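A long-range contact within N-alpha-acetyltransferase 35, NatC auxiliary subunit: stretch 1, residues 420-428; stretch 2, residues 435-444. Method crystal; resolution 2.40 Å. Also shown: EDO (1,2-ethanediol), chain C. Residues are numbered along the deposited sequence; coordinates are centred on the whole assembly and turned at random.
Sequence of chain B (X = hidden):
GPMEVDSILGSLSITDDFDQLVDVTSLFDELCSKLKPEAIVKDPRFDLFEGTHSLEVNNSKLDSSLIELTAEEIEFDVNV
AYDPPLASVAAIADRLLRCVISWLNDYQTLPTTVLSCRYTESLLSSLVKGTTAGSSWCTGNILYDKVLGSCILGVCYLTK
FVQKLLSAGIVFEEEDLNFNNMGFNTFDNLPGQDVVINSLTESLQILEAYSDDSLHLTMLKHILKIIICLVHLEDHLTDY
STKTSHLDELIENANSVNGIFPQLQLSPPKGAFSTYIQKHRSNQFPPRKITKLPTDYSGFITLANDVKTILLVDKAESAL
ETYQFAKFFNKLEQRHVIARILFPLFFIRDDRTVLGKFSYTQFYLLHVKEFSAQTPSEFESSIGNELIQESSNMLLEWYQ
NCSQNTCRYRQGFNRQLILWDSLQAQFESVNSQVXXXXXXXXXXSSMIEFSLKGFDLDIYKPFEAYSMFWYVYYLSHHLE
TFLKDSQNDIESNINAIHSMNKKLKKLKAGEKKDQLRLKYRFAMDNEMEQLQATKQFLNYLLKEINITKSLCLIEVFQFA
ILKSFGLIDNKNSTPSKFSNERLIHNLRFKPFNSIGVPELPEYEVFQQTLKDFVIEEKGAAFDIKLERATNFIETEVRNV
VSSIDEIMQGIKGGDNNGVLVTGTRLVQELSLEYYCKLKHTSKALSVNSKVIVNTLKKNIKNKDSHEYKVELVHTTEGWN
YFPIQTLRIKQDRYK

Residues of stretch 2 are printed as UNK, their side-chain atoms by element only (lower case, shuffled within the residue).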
# COMPACT_ATOMS: atom_id res chain seq x y z
N TRP B 420 5.54 -1.15 -22.07
CA TRP B 420 5.11 -2.16 -23.03
C TRP B 420 4.85 -1.53 -24.39
O TRP B 420 5.22 -2.10 -25.43
CB TRP B 420 3.86 -2.88 -22.54
CG TRP B 420 4.08 -3.86 -21.43
CD1 TRP B 420 3.51 -3.84 -20.19
CD2 TRP B 420 4.93 -5.02 -21.46
NE1 TRP B 420 3.95 -4.91 -19.45
CE2 TRP B 420 4.82 -5.65 -20.20
CE3 TRP B 420 5.76 -5.59 -22.43
CZ2 TRP B 420 5.52 -6.81 -19.89
CZ3 TRP B 420 6.46 -6.74 -22.11
CH2 TRP B 420 6.33 -7.34 -20.85
N ASP B 421 4.20 -0.37 -24.41
CA ASP B 421 3.89 0.30 -25.67
C ASP B 421 5.17 0.68 -26.42
O ASP B 421 5.31 0.40 -27.61
CB ASP B 421 3.03 1.54 -25.42
CG ASP B 421 2.45 2.13 -26.70
OD1 ASP B 421 1.59 1.48 -27.33
OD2 ASP B 421 2.85 3.25 -27.07
N SER B 422 6.10 1.33 -25.71
CA SER B 422 7.37 1.70 -26.33
C SER B 422 8.13 0.47 -26.82
O SER B 422 8.74 0.50 -27.89
CB SER B 422 8.22 2.49 -25.33
OG SER B 422 9.45 2.89 -25.90
N LEU B 423 8.08 -0.61 -26.05
CA LEU B 423 8.75 -1.84 -26.47
C LEU B 423 8.11 -2.42 -27.72
O LEU B 423 8.81 -2.84 -28.65
CB LEU B 423 8.72 -2.85 -25.32
CG LEU B 423 9.74 -3.98 -25.35
CD1 LEU B 423 11.15 -3.41 -25.42
CD2 LEU B 423 9.56 -4.81 -24.10
N GLN B 424 6.77 -2.43 -27.77
CA GLN B 424 6.07 -2.94 -28.94
C GLN B 424 6.39 -2.10 -30.18
O GLN B 424 6.59 -2.65 -31.27
CB GLN B 424 4.56 -2.96 -28.68
CG GLN B 424 3.74 -3.50 -29.84
CD GLN B 424 2.25 -3.27 -29.66
OE1 GLN B 424 1.76 -3.14 -28.53
NE2 GLN B 424 1.52 -3.22 -30.76
N ALA B 425 6.45 -0.78 -30.03
CA ALA B 425 6.77 0.08 -31.16
C ALA B 425 8.21 -0.11 -31.62
O ALA B 425 8.52 0.10 -32.80
CB ALA B 425 6.52 1.54 -30.81
N GLN B 426 9.11 -0.49 -30.71
CA GLN B 426 10.50 -0.71 -31.11
C GLN B 426 10.65 -2.03 -31.86
O GLN B 426 11.40 -2.11 -32.84
CB GLN B 426 11.42 -0.66 -29.89
CG GLN B 426 12.91 -0.67 -30.22
CD GLN B 426 13.36 0.59 -30.94
OE1 GLN B 426 12.78 1.66 -30.77
NE2 GLN B 426 14.40 0.46 -31.75
N PHE B 427 9.95 -3.08 -31.40
CA PHE B 427 9.86 -4.30 -32.19
C PHE B 427 9.23 -4.03 -33.54
O PHE B 427 9.65 -4.60 -34.56
CB PHE B 427 9.04 -5.36 -31.44
CG PHE B 427 9.81 -6.11 -30.39
CD1 PHE B 427 10.96 -6.82 -30.73
CD2 PHE B 427 9.37 -6.15 -29.08
CE1 PHE B 427 11.66 -7.52 -29.78
CE2 PHE B 427 10.07 -6.86 -28.12
CZ PHE B 427 11.22 -7.55 -28.47
N GLU B 428 8.22 -3.16 -33.58
CA GLU B 428 7.53 -2.86 -34.83
C GLU B 428 8.47 -2.18 -35.82
O GLU B 428 8.40 -2.45 -37.03
CB GLU B 428 6.31 -1.99 -34.55
CG GLU B 428 5.12 -2.26 -35.46
CD GLU B 428 5.33 -1.73 -36.86
OE1 GLU B 428 5.99 -0.67 -37.00
OE2 GLU B 428 4.85 -2.36 -37.82
N UNK B 435 7.67 -11.18 -31.62
CA UNK B 435 7.81 -10.51 -30.33
C UNK B 435 6.87 -9.32 -30.22
O UNK B 435 6.34 -9.05 -29.14
c UNK B 435 9.26 -10.08 -30.11
c UNK B 435 11.21 -11.28 -31.15
c UNK B 435 12.12 -12.33 -31.21
c UNK B 435 11.10 -13.28 -29.26
c UNK B 435 10.21 -12.23 -29.22
c UNK B 435 10.25 -11.22 -30.16
o UNK B 435 12.94 -14.37 -30.29
c UNK B 435 12.05 -13.33 -30.25
N UNK B 436 6.65 -8.60 -31.33
CA UNK B 436 5.65 -7.54 -31.34
C UNK B 436 4.27 -8.09 -30.97
O UNK B 436 3.53 -7.46 -30.20
s UNK B 436 4.38 -5.57 -32.93
c UNK B 436 5.62 -6.87 -32.71
N UNK B 437 3.93 -9.28 -31.47
CA UNK B 437 2.63 -9.87 -31.16
C UNK B 437 2.51 -10.20 -29.67
O UNK B 437 1.51 -9.88 -29.03
o UNK B 437 1.40 -11.96 -31.49
c UNK B 437 2.41 -11.12 -32.02
N UNK B 438 3.54 -10.84 -29.11
CA UNK B 438 3.49 -11.20 -27.69
C UNK B 438 3.49 -9.97 -26.80
O UNK B 438 2.78 -9.93 -25.78
c UNK B 438 6.26 -11.06 -22.31
c UNK B 438 5.04 -12.59 -23.63
c UNK B 438 4.66 -12.53 -25.89
c UNK B 438 4.66 -12.12 -27.33
c UNK B 438 6.06 -10.68 -24.70
n UNK B 438 4.28 -13.68 -23.99
c UNK B 438 6.53 -10.30 -23.45
c UNK B 438 4.06 -13.63 -25.35
c UNK B 438 5.52 -12.21 -22.38
c UNK B 438 5.30 -11.85 -24.80
N UNK B 439 4.28 -8.95 -27.16
CA UNK B 439 4.26 -7.70 -26.41
C UNK B 439 2.87 -7.07 -26.44
O UNK B 439 2.40 -6.54 -25.42
o UNK B 439 6.57 -7.39 -27.05
c UNK B 439 5.43 -5.50 -26.08
c UNK B 439 5.30 -6.73 -26.97
N UNK B 440 2.21 -7.11 -27.59
CA UNK B 440 0.87 -6.54 -27.69
C UNK B 440 -0.11 -7.27 -26.78
O UNK B 440 -0.94 -6.64 -26.11
c UNK B 440 -3.28 -6.15 -30.00
c UNK B 440 -2.04 -6.71 -29.80
c UNK B 440 -1.19 -4.60 -29.11
c UNK B 440 0.39 -6.57 -29.14
c UNK B 440 -0.97 -5.95 -29.35
c UNK B 440 -3.47 -4.81 -29.76
o UNK B 440 -4.71 -4.25 -29.96
c UNK B 440 -2.43 -4.02 -29.31
N UNK B 441 -0.01 -8.60 -26.73
CA UNK B 441 -0.88 -9.37 -25.85
C UNK B 441 -0.70 -8.97 -24.39
O UNK B 441 -1.68 -8.81 -23.65
c UNK B 441 -0.62 -10.87 -26.01
c UNK B 441 -0.37 -12.18 -23.89
c UNK B 441 -3.07 -12.74 -23.83
c UNK B 441 -0.89 -12.93 -22.86
c UNK B 441 -2.54 -11.99 -24.86
c UNK B 441 -2.24 -13.21 -22.83
c UNK B 441 -1.19 -11.70 -24.90
N UNK B 442 0.55 -8.82 -23.95
CA UNK B 442 0.83 -8.44 -22.57
C UNK B 442 0.38 -7.02 -22.26
O UNK B 442 -0.17 -6.76 -21.20
se UNK B 442 2.07 -11.11 -20.90
c UNK B 442 2.80 -10.03 -22.35
c UNK B 442 2.99 -10.24 -19.42
c UNK B 442 2.32 -8.60 -22.28
N UNK B 443 0.62 -6.10 -23.20
CA UNK B 443 0.20 -4.71 -22.98
C UNK B 443 -1.31 -4.61 -22.87
O UNK B 443 -1.84 -3.99 -21.94
c UNK B 443 0.72 -3.82 -24.10
c UNK B 443 0.82 -1.52 -25.09
c UNK B 443 -0.15 -1.78 -26.23
c UNK B 443 0.45 -2.34 -23.87
n UNK B 443 0.24 -1.02 -27.45
N UNK B 444 -2.03 -5.22 -23.82
CA UNK B 444 -3.49 -5.09 -23.84
C UNK B 444 -4.13 -5.82 -22.67
O UNK B 444 -5.12 -5.35 -22.10
c UNK B 444 -5.82 -5.57 -26.93
c UNK B 444 -5.50 -5.31 -25.46
c UNK B 444 -5.85 -3.87 -25.10
c UNK B 444 -4.03 -5.60 -25.18
C1 EDO C . 2.75 -16.99 -21.70
O1 EDO C . 2.54 -17.06 -23.11
C2 EDO C . 2.30 -15.62 -21.18
O2 EDO C . 3.07 -14.59 -21.81

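Two antiparallel helices lie side by side here, their axes 8.7 Å apart at closest approach, and the hidden helix reads position by position.

Position 435 carries one carbon, then a six-carbon ring bearing one oxygen. Its CB sits over a face of the F427 ring, 3.5 Å from F427 CE1, while the ring end leads away. This is tyrosine, Y435; its ring and that of F427 are near parallel but slid apart and barely overlap, and CB makes the closest approach.

Position 436 has one carbon and one sulfur. The sulfur lies 3.8 Å from Q424 CG, and CB is 3.9 Å from F427 CB: cysteine, C436, where the backbones come close, CA to CA of Q424 at 5.2 Å.

Position 437 has one carbon and one oxygen; its CA-to-CB bond points away and it touches nothing on stretch 1. It is serine, S437.

At 438, one carbon leads to fused five- and six-membered rings holding eight carbons and a nitrogen. A carbon of the six-membered ring comes 3.8 Å from W420 CZ3, the two six-membered rings at 73°. This is tryptophan, W438, whose NE1 donates to O2 of the ethanediol at 2.7 Å.

Position 439 branches at once, one carbon carrying an oxygen and a carbon. The branch carbon reaches W420 O at 3.5 Å and Q424 CB at 3.7 Å: threonine. T439 OG1 donates to its own helix, 2.7 Å from Y435 O.

Position 440 repeats the carbon and oxygen-bearing ring, and a carbon at the ring edge meets Q424 OE1 at 3.3 Å. It is tyrosine, Y440, and that carbon is CD1.

Position 441 is a carbon and a plain six-carbon ring; its CA-to-CB bond points away from stretch 1, and the side chain makes no contact there: phenylalanine, F441.

Position 442 runs unbranched through two carbons, selenium and a carbon. Its CB covers a face of the W420 six-membered ring, 4.2 Å from the centroid. This is selenomethionine, M442.

Position 443 is four carbons in a row ending in nitrogen, which lies 2.8 Å from both D421 OD1 and Q424 OE1: lysine. K443 NZ forms a salt bridge with D421 and donates to both oxygens.

Position 444 has four carbons forked at the second, out of contact: leucine, L444.

The rule is reciprocal packing. Q424 fits among C436, T439, Y440 and K443, and T439 among W420, L423, Q424 and F427. C436, small, sits at one close point of the backbones; at the other, 5.5 Å between W420 CA and K443 CA, the long lysine side chain runs on to D421 and Q424.

Stretch 2, residues 435-444: YCSWTYFMKL
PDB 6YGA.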